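PDB 4RAJ: heme oxygenase from Chlamydomonas reinhardtii, which probably cleaves heme oxidatively to biliverdin, as heme oxygenases do, releasing iron and carbon monoxide. Local coordinates for residues T117-L122 and I225-L230. Sequence-based numbering, arbitrary orientation.
Sequences TKSQAL and IKAFPL
S119 and A227 bring the backbones closest, with S119 CA 6.4 Å from A227 CA, where helix 120-135 begins beside helix 204-227 near A227. The two side chains point at each other. S119 CB meets A227 CB at 3.7 Å, methylene against methyl. The same methyl lies 4.0 Å from S119 OG, a van der Waals approach only. A121, in the first turn of helix 120-135, adds its methyl, with A121 CB 4.4 Å from A227 CB. A227 CB is thus touched by both side chains. The buried surface is small, 78 Å² over both sides, and the contact lies at the protein surface.

S119 also has a task within its own segment. With chi1 at 66°, OG is turned back over the start of the helix, toward the L122 amide. There it accepts a hydrogen bond from the backbone N-H of L122, with L122 N 3.0 Å from S119 OG and an N-H...O angle of 154°. An alanine here has no OG and would probably leave the L122 amide without its capping partner, with a less firmly fixed start to the helix.

Neighbouring residues extend the join. A121 also touches A223 and I224 of helix 204-227, while L122 packs on Y62 and V63 of helix 50-76. In the second segment, I225 lies on helix 29-47 and belongs to the pocket that holds the polyether ligand. The arrangement is a serine N-cap starting one helix beside the C-terminal part of helix 204-227, a peripheral helix-helix contact in the all-helical heme oxygenase fold.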
ATOM      1  N   THR A 117       0.212   3.006  19.756  1.00 33.36           N
ATOM      2  CA  THR A 117       0.973   1.767  19.648  1.00 32.49           C
ATOM      3  C   THR A 117       0.543   0.991  18.414  1.00 26.45           C
ATOM      4  O   THR A 117      -0.626   1.013  18.031  1.00 30.46           O
ATOM      5  CB  THR A 117       0.795   0.869  20.896  1.00 40.37           C
ATOM      6  OG1 THR A 117      -0.583   0.497  21.020  1.00 48.99           O
ATOM      7  CG2 THR A 117       1.220   1.602  22.142  1.00 40.24           C
ATOM      8  N   LYS A 118       1.480   0.289  17.796  1.00 27.60           N
ATOM      9  CA  LYS A 118       1.142  -0.525  16.638  1.00 21.59           C
ATOM     10  C   LYS A 118       0.290  -1.709  17.063  1.00 25.81           C
ATOM     11  O   LYS A 118       0.593  -2.357  18.067  1.00 27.57           O
ATOM     12  CB  LYS A 118       2.407  -1.016  15.943  1.00 21.44           C
ATOM     13  CG  LYS A 118       3.341   0.110  15.523  1.00 25.10           C
ATOM     14  CD  LYS A 118       4.477  -0.428  14.659  1.00 26.71           C
ATOM     15  CE  LYS A 118       5.443   0.679  14.291  1.00 26.26           C
ATOM     16  NZ  LYS A 118       6.576   0.171  13.484  1.00 24.10           N
ATOM     17  N   SER A 119      -0.757  -1.997  16.300  1.00 24.77           N
ATOM     18  CA  SER A 119      -1.550  -3.202  16.526  1.00 27.91           C
ATOM     19  C   SER A 119      -0.712  -4.451  16.279  1.00 28.31           C
ATOM     20  O   SER A 119       0.316  -4.396  15.605  1.00 20.87           O
ATOM     21  CB  SER A 119      -2.783  -3.224  15.615  1.00 32.25           C
ATOM     22  OG  SER A 119      -2.409  -3.331  14.249  1.00 22.29           O
ATOM     23  N   GLN A 120      -1.157  -5.585  16.807  1.00 24.66           N
ATOM     24  CA  GLN A 120      -0.460  -6.835  16.527  1.00 23.84           C
ATOM     25  C   GLN A 120      -0.563  -7.120  15.027  1.00 24.82           C
ATOM     26  O   GLN A 120       0.387  -7.614  14.413  1.00 25.77           O
ATOM     27  CB  GLN A 120      -1.036  -7.993  17.339  1.00 27.78           C
ATOM     28  CG  GLN A 120      -0.181  -9.243  17.255  1.00 28.91           C
ATOM     29  CD  GLN A 120       1.234  -9.015  17.761  1.00 40.96           C
ATOM     30  OE1 GLN A 120       1.440  -8.476  18.854  1.00 44.09           O
ATOM     31  NE2 GLN A 120       2.220  -9.404  16.959  1.00 41.71           N
ATOM     32  N   ALA A 121      -1.710  -6.782  14.440  1.00 21.71           N
ATOM     33  CA  ALA A 121      -1.925  -7.006  13.011  1.00 20.62           C
ATOM     34  C   ALA A 121      -0.873  -6.281  12.169  1.00 21.88           C
ATOM     35  O   ALA A 121      -0.342  -6.831  11.199  1.00 21.17           O
ATOM     36  CB  ALA A 121      -3.323  -6.562  12.607  1.00 19.52           C
ATOM     37  N   LEU A 122      -0.575  -5.043  12.541  1.00 21.03           N
ATOM     38  CA  LEU A 122       0.434  -4.267  11.816  1.00 21.88           C
ATOM     39  C   LEU A 122       1.822  -4.867  12.024  1.00 20.51           C
ATOM     40  O   LEU A 122       2.594  -5.012  11.081  1.00 21.65           O
ATOM     41  CB  LEU A 122       0.413  -2.808  12.275  1.00 17.77           C
ATOM     42  CG  LEU A 122       1.548  -1.923  11.721  1.00 21.01           C
ATOM     43  CD1 LEU A 122       1.538  -1.906  10.197  1.00 21.07           C
ATOM     44  CD2 LEU A 122       1.444  -0.503  12.249  1.00 19.08           C
ATOM     45  N   ILE A 225      -6.933  -2.714   9.407  1.00 18.16           N
ATOM     46  CA  ILE A 225      -8.109  -1.848   9.434  1.00 20.68           C
ATOM     47  C   ILE A 225      -9.039  -2.170  10.608  1.00 23.70           C
ATOM     48  O   ILE A 225      -9.512  -1.276  11.317  1.00 26.66           O
ATOM     49  CB  ILE A 225      -8.883  -1.960   8.115  1.00 21.96           C
ATOM     50  CG1 ILE A 225      -8.060  -1.346   6.983  1.00 21.28           C
ATOM     51  CG2 ILE A 225     -10.213  -1.236   8.208  1.00 21.14           C
ATOM     52  CD1 ILE A 225      -8.531  -1.742   5.614  1.00 23.49           C
ATOM     53  N   LYS A 226      -9.289  -3.455  10.829  1.00 21.71           N
ATOM     54  CA  LYS A 226     -10.225  -3.853  11.879  1.00 21.94           C
ATOM     55  C   LYS A 226      -9.657  -3.608  13.270  1.00 27.05           C
ATOM     56  O   LYS A 226     -10.405  -3.374  14.218  1.00 30.40           O
ATOM     57  CB  LYS A 226     -10.616  -5.323  11.711  1.00 24.79           C
ATOM     58  CG  LYS A 226     -11.630  -5.512  10.603  1.00 27.74           C
ATOM     59  CD  LYS A 226     -12.146  -6.935  10.539  1.00 35.31           C
ATOM     60  CE  LYS A 226     -11.054  -7.880  10.080  1.00 43.62           C
ATOM     61  NZ  LYS A 226     -11.624  -9.182   9.623  1.00 48.53           N
ATOM     62  N   ALA A 227      -8.336  -3.636  13.386  1.00 25.70           N
ATOM     63  CA  ALA A 227      -7.685  -3.457  14.681  1.00 28.44           C
ATOM     64  C   ALA A 227      -7.615  -1.985  15.090  1.00 29.79           C
ATOM     65  O   ALA A 227      -7.277  -1.669  16.229  1.00 29.53           O
ATOM     66  CB  ALA A 227      -6.280  -4.068  14.657  1.00 23.91           C
ATOM     67  N   PHE A 228      -7.933  -1.088  14.163  1.00 24.02           N
ATOM     68  CA  PHE A 228      -7.821   0.344  14.425  1.00 22.00           C
ATOM     69  C   PHE A 228      -8.947   0.785  15.347  1.00 28.61           C
ATOM     70  O   PHE A 228     -10.115   0.486  15.094  1.00 31.57           O
ATOM     71  CB  PHE A 228      -7.852   1.164  13.120  1.00 29.85           C
ATOM     72  CG  PHE A 228      -7.721   2.663  13.339  1.00 35.47           C
ATOM     73  CD1 PHE A 228      -6.480   3.236  13.609  1.00 36.10           C
ATOM     74  CD2 PHE A 228      -8.832   3.493  13.277  1.00 34.81           C
ATOM     75  CE1 PHE A 228      -6.353   4.613  13.817  1.00 33.40           C
ATOM     76  CE2 PHE A 228      -8.715   4.874  13.482  1.00 33.48           C
ATOM     77  CZ  PHE A 228      -7.473   5.432  13.750  1.00 32.97           C
ATOM     78  N   PRO A 229      -8.592   1.480  16.440  1.00 33.57           N
ATOM     79  CA  PRO A 229      -9.561   1.898  17.461  1.00 42.35           C
ATOM     80  C   PRO A 229     -10.405   3.103  17.039  1.00 39.75           C
ATOM     81  O   PRO A 229      -9.989   4.249  17.215  1.00 49.84           O
ATOM     82  CB  PRO A 229      -8.674   2.246  18.659  1.00 42.83           C
ATOM     83  CG  PRO A 229      -7.374   2.679  18.045  1.00 44.84           C
ATOM     84  CD  PRO A 229      -7.207   1.836  16.805  1.00 36.17           C
ATOM     85  N   LEU A 230     -11.587   2.832  16.499  1.00 43.60           N
ATOM     86  CA  LEU A 230     -12.510   3.886  16.096  1.00 46.44           C
ATOM     87  C   LEU A 230     -13.487   4.254  17.208  1.00 47.96           C
ATOM     88  O   LEU A 230     -14.290   3.424  17.627  1.00 44.09           O
ATOM     89  CB  LEU A 230     -13.290   3.460  14.851  1.00 47.93           C
ATOM     90  CG  LEU A 230     -12.807   4.102  13.557  1.00 49.85           C
ATOM     91  CD1 LEU A 230     -13.642   3.605  12.405  1.00 60.36           C
ATOM     92  CD2 LEU A 230     -12.897   5.616  13.668  1.00 41.71           C
TER